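Long-range contacts in putative uncharacterized protein (Chaetomium thermophilum, PDB 5T8V), which probably loads cohesin onto chromatin as an Scc2/Nipped-B-type cohesin loader, of which this chain is the C-terminal, HEAT-repeat part: residues Ile1129-Ala1133 and Ala1144-Leu1148; Ile1167-Ser1172 and Ser1206-Gln1211. One frame throughout, in Å; residues are numbered along the deposited sequence.

Interaction 1 (Ile1129-Ala1133 and Ala1144-Leu1148)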
loop_
_atom_site.group_PDB
_atom_site.type_symbol
_atom_site.label_atom_id
_atom_site.label_comp_id
_atom_site.label_asym_id
_atom_site.label_seq_id
_atom_site.Cartn_x
_atom_site.Cartn_y
_atom_site.Cartn_z
ATOM N N ILE A 1129 41.065 -21.593 25.835
ATOM C CA ILE A 1129 39.802 -20.892 25.617
ATOM C C ILE A 1129 39.450 -20.903 24.137
ATOM O O ILE A 1129 38.283 -21.075 23.760
ATOM C CB ILE A 1129 39.863 -19.456 26.171
ATOM C CG1 ILE A 1129 40.408 -19.428 27.604
ATOM C CG2 ILE A 1129 38.464 -18.862 26.189
ATOM C CD1 ILE A 1129 40.785 -18.042 28.082
ATOM N N THR A 1130 40.453 -20.733 23.274
ATOM C CA THR A 1130 40.230 -20.856 21.836
ATOM C C THR A 1130 39.671 -22.231 21.493
ATOM O O THR A 1130 38.671 -22.346 20.776
ATOM C CB THR A 1130 41.536 -20.601 21.078
ATOM O OG1 THR A 1130 41.994 -19.267 21.334
ATOM C CG2 THR A 1130 41.342 -20.784 19.571
ATOM N N ARG A 1131 40.309 -23.291 21.998
ATOM C CA ARG A 1131 39.823 -24.643 21.745
ATOM C C ARG A 1131 38.349 -24.771 22.105
ATOM O O ARG A 1131 37.543 -25.263 21.308
ATOM C CB ARG A 1131 40.653 -25.658 22.530
ATOM C CG ARG A 1131 40.197 -27.105 22.351
ATOM C CD ARG A 1131 40.935 -28.051 23.280
ATOM N NE ARG A 1131 40.791 -27.663 24.682
ATOM C CZ ARG A 1131 39.688 -27.841 25.404
ATOM N NH1 ARG A 1131 38.611 -28.398 24.860
ATOM N NH2 ARG A 1131 39.656 -27.455 26.673
ATOM N N ILE A 1132 37.976 -24.334 23.310
ATOM C CA ILE A 1132 36.579 -24.434 23.726
ATOM C C ILE A 1132 35.686 -23.632 22.787
ATOM O O ILE A 1132 34.558 -24.038 22.481
ATOM C CB ILE A 1132 36.422 -23.975 25.189
ATOM C CG1 ILE A 1132 37.177 -24.924 26.123
ATOM C CG2 ILE A 1132 34.945 -23.917 25.582
ATOM C CD1 ILE A 1132 37.265 -24.444 27.558
ATOM N N ALA A 1133 36.177 -22.486 22.309
ATOM C CA ALA A 1133 35.344 -21.615 21.486
ATOM C C ALA A 1133 35.109 -22.191 20.094
ATOM O O ALA A 1133 34.058 -21.940 19.494
ATOM C CB ALA A 1133 35.982 -20.231 21.380
ATOM N N ALA A 1144 32.978 -19.222 25.820
ATOM C CA ALA A 1144 34.390 -19.105 25.468
ATOM C C ALA A 1144 34.634 -17.905 24.557
ATOM O O ALA A 1144 35.467 -17.039 24.855
ATOM C CB ALA A 1144 34.874 -20.394 24.805
ATOM N N VAL A 1145 33.915 -17.834 23.432
ATOM C CA VAL A 1145 34.079 -16.704 22.523
ATOM C C VAL A 1145 33.693 -15.401 23.197
ATOM O O VAL A 1145 34.158 -14.333 22.788
ATOM C CB VAL A 1145 33.256 -16.905 21.231
ATOM C CG1 VAL A 1145 31.795 -17.025 21.550
ATOM C CG2 VAL A 1145 33.490 -15.758 20.254
ATOM N N GLU A 1146 32.835 -15.455 24.215
ATOM C CA GLU A 1146 32.501 -14.244 24.953
ATOM C C GLU A 1146 33.681 -13.777 25.791
ATOM O O GLU A 1146 33.811 -12.578 26.066
ATOM C CB GLU A 1146 31.275 -14.487 25.833
ATOM C CG GLU A 1146 30.628 -13.222 26.365
ATOM C CD GLU A 1146 29.309 -13.498 27.058
ATOM O OE1 GLU A 1146 28.871 -14.667 27.058
ATOM O OE2 GLU A 1146 28.710 -12.546 27.602
ATOM N N VAL A 1147 34.548 -14.704 26.202
ATOM C CA VAL A 1147 35.797 -14.320 26.854
ATOM C C VAL A 1147 36.803 -13.805 25.831
ATOM O O VAL A 1147 37.461 -12.781 26.053
ATOM C CB VAL A 1147 36.356 -15.509 27.656
ATOM C CG1 VAL A 1147 37.782 -15.232 28.134
ATOM C CG2 VAL A 1147 35.455 -15.808 28.843
ATOM N N LEU A 1148 36.942 -14.499 24.696
ATOM C CA LEU A 1148 37.918 -14.073 23.693
ATOM C C LEU A 1148 37.572 -12.705 23.125
ATOM O O LEU A 1148 38.467 -11.910 22.818
ATOM C CB LEU A 1148 38.012 -15.100 22.566
ATOM C CG LEU A 1148 39.236 -16.009 22.660
ATOM C CD1 LEU A 1148 39.182 -16.786 23.954
ATOM C CD2 LEU A 1148 39.299 -16.954 21.471
#
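Two successive helices, 1115-1133 and 1139-1154, fold back on each other as a helical hairpin, the building unit of a HEAT-repeat protein, and this contact lies beside its turn. The short segments approach to 8.5 Å between axes, their directions 133° apart, so the hairpin is splayed rather than strictly antiparallel. No hydrogen bond crosses; apolar packing holds the pair. Close to the turn the interface is centred on two alanines, whose small side chains allow the CA atoms of Ala1133 and Ala1144 to come within 4.8 Å, with their CB atoms 3.6 Å apart. The methyl of Ala1144 also meets CG2 of Ile1132 at 3.6 Å. Farther from the turn the helices separate and larger residues fill the gap: Ile1129 CD1 lies 4.1 Å from Val1147 CG1, and Leu1148 CD2 lies 3.6 Å from Thr1130 OG1. Thr1130 can border this apolar surface because its hydroxyl bonds back to the carbonyl of Leu1126. Leu1072 and Leu1079 of helix 1065-1086 and Phe1166 of helix 1163-1169 add to the packing. Backbone atoms take part as well: Ala1144 CB sits 3.6 Å from Ile1129 O, the same oxygen that accepts the helical hydrogen bond from Ala1133 N at 2.9 Å.

Interaction 2 (Ile1167-Ser1172 and Ser1206-Gln1211); sequences ITLATS and SIFAYQ
A very short hydrogen bond, 2.4 Å, runs from Ser1206 OG (chi1 t) to Thr1168 OG1, also bonded to the carbonyl of Val1164; such small hydroxyl side chains meet close to the backbones, and Thr1168 and Ile1207 are in register (CA to CA 4.9 Å). Gln1211, chi1 and chi2 both m, is long enough to bring NE2 to Thr1171 O at 2.7 Å and, weakly, to Thr1171 OG1 at 3.1 Å, while Lys1229 holds its OE1. Segment 1167-1172 starts helical and passes into a type I turn from Leu1169 to Ser1172, with Ala1170 (phi/psi -64/-21°) and Thr1171 (-93/19°) in the middle and Ser1172 N bonded to Leu1169 O at 3.1 Å; psi of Ser1172, 151°, turns the chain extended. Thr1171, chi1 p, returns OG1 to Thr1168 O at 2.8 Å. Tyr1210, chi1 t, points toward the turn, CE1 4.0 Å from Leu1169 CD2. Branched Ile1207 places CG2 3.8 Å from Thr1171 CG2 and CD1 3.9 Å from Ile1167 CG2. This is structural packing of an interhelical turn on the side of a later helix in the HEAT-repeat region: helix 1175-1191 packs on Leu1169 and Ile1167, helix 1271-1284 on Ile1207 and Phe1208.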
loop_
_atom_site.group_PDB
_atom_site.type_symbol
_atom_site.label_atom_id
_atom_site.label_comp_id
_atom_site.label_asym_id
_atom_site.label_seq_id
_atom_site.Cartn_x
_atom_site.Cartn_y
_atom_site.Cartn_z
ATOM N N ILE A 1167 37.125 -14.624 12.357
ATOM C CA ILE A 1167 36.676 -14.767 10.975
ATOM C C ILE A 1167 35.974 -16.106 10.790
ATOM O O ILE A 1167 34.985 -16.212 10.054
ATOM C CB ILE A 1167 37.864 -14.611 10.007
ATOM C CG1 ILE A 1167 38.470 -13.210 10.131
ATOM C CG2 ILE A 1167 37.423 -14.866 8.569
ATOM C CD1 ILE A 1167 39.769 -13.025 9.371
ATOM N N THR A 1168 36.470 -17.148 11.462
ATOM C CA THR A 1168 35.873 -18.474 11.337
ATOM C C THR A 1168 34.552 -18.559 12.091
ATOM O O THR A 1168 33.569 -19.102 11.574
ATOM C CB THR A 1168 36.850 -19.532 11.853
ATOM O OG1 THR A 1168 38.114 -19.382 11.195
ATOM C CG2 THR A 1168 36.318 -20.929 11.589
ATOM N N LEU A 1169 34.508 -18.033 13.315
ATOM C CA LEU A 1169 33.290 -18.093 14.111
ATOM C C LEU A 1169 32.181 -17.221 13.538
ATOM O O LEU A 1169 31.009 -17.442 13.860
ATOM C CB LEU A 1169 33.590 -17.678 15.551
ATOM C CG LEU A 1169 34.534 -18.608 16.320
ATOM C CD1 LEU A 1169 34.998 -17.958 17.610
ATOM C CD2 LEU A 1169 33.862 -19.945 16.612
ATOM N N ALA A 1170 32.519 -16.240 12.698
ATOM C CA ALA A 1170 31.489 -15.410 12.084
ATOM C C ALA A 1170 30.579 -16.215 11.167
ATOM O O ALA A 1170 29.454 -15.781 10.894
ATOM C CB ALA A 1170 32.130 -14.263 11.304
ATOM N N THR A 1171 31.036 -17.371 10.688
ATOM C CA THR A 1171 30.234 -18.235 9.832
ATOM C C THR A 1171 29.470 -19.290 10.621
ATOM O O THR A 1171 29.047 -20.298 10.045
ATOM C CB THR A 1171 31.122 -18.914 8.786
ATOM O OG1 THR A 1171 31.994 -19.853 9.429
ATOM C CG2 THR A 1171 31.955 -17.884 8.034
ATOM N N SER A 1172 29.287 -19.083 11.921
ATOM C CA SER A 1172 28.579 -20.045 12.751
ATOM C C SER A 1172 27.072 -19.859 12.616
ATOM O O SER A 1172 26.580 -18.758 12.349
ATOM C CB SER A 1172 28.995 -19.892 14.215
ATOM O OG SER A 1172 28.351 -20.854 15.030
ATOM N N SER A 1206 40.346 -22.233 7.211
ATOM C CA SER A 1206 39.750 -22.341 8.539
ATOM C C SER A 1206 38.230 -22.370 8.457
ATOM O O SER A 1206 37.577 -23.185 9.115
ATOM C CB SER A 1206 40.217 -21.180 9.417
ATOM O OG SER A 1206 39.609 -21.233 10.694
ATOM N N ILE A 1207 37.644 -21.476 7.657
ATOM C CA ILE A 1207 36.191 -21.455 7.519
ATOM C C ILE A 1207 35.693 -22.784 6.972
ATOM O O ILE A 1207 34.674 -23.318 7.429
ATOM C CB ILE A 1207 35.751 -20.275 6.632
ATOM C CG1 ILE A 1207 36.073 -18.947 7.327
ATOM C CG2 ILE A 1207 34.252 -20.360 6.323
ATOM C CD1 ILE A 1207 35.834 -17.721 6.469
ATOM N N PHE A 1208 36.403 -23.346 5.990
ATOM C CA PHE A 1208 35.984 -24.626 5.428
ATOM C C PHE A 1208 36.053 -25.733 6.474
ATOM O O PHE A 1208 35.092 -26.488 6.658
ATOM C CB PHE A 1208 36.843 -24.983 4.216
ATOM C CG PHE A 1208 36.603 -26.375 3.701
ATOM C CD1 PHE A 1208 35.387 -26.716 3.134
ATOM C CD2 PHE A 1208 37.589 -27.342 3.791
ATOM C CE1 PHE A 1208 35.159 -27.995 2.666
ATOM C CE2 PHE A 1208 37.368 -28.623 3.323
ATOM C CZ PHE A 1208 36.152 -28.948 2.760
ATOM N N ALA A 1209 37.189 -25.848 7.169
ATOM C CA ALA A 1209 37.320 -26.874 8.200
ATOM C C ALA A 1209 36.247 -26.718 9.269
ATOM O O ALA A 1209 35.735 -27.711 9.798
ATOM C CB ALA A 1209 38.713 -26.816 8.825
ATOM N N TYR A 1210 35.890 -25.476 9.595
ATOM C CA TYR A 1210 34.865 -25.229 10.604
ATOM C C TYR A 1210 33.497 -25.686 10.114
ATOM O O TYR A 1210 32.757 -26.356 10.843
ATOM C CB TYR A 1210 34.851 -23.744 10.960
ATOM C CG TYR A 1210 33.901 -23.363 12.073
ATOM C CD1 TYR A 1210 34.207 -23.639 13.397
ATOM C CD2 TYR A 1210 32.710 -22.706 11.800
ATOM C CE1 TYR A 1210 33.346 -23.284 14.420
ATOM C CE2 TYR A 1210 31.843 -22.346 12.814
ATOM C CZ TYR A 1210 32.165 -22.637 14.123
ATOM O OH TYR A 1210 31.304 -22.282 15.139
ATOM N N GLN A 1211 33.146 -25.336 8.873
ATOM C CA GLN A 1211 31.867 -25.767 8.318
ATOM C C GLN A 1211 31.797 -27.283 8.188
ATOM O O GLN A 1211 30.714 -27.868 8.314
ATOM C CB GLN A 1211 31.641 -25.113 6.955
ATOM C CG GLN A 1211 31.476 -23.605 7.009
ATOM C CD GLN A 1211 30.163 -23.185 7.636
ATOM O OE1 GLN A 1211 29.133 -23.826 7.433
ATOM N NE2 GLN A 1211 30.194 -22.105 8.409
#

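Following the chain, helix 1115-1133 leads into a short turn and helix 1139-1154, and interaction 1 closes this tight hairpin across ten residues. The chain then enters helix 1163-1169, whose end opens interaction 2; helices 1175-1191 and 1193-1196 intervene before helix 1200-1213 closes that wider, 33-residue loop. The two loops follow in series, neither nested nor crossed, with contact centres 14 Å apart. Leu1169 joins them: its CD2 lies 3.5 Å from Ala1133 O and its CD1 3.8 Å from Val1145 CG2. Gln1137, in the hairpin turn, bonds Ser1172. Helix 1163-1169 thus rests on the hairpin of interaction 1 and, together with the turn that leads out of it, on helix 1200-1213.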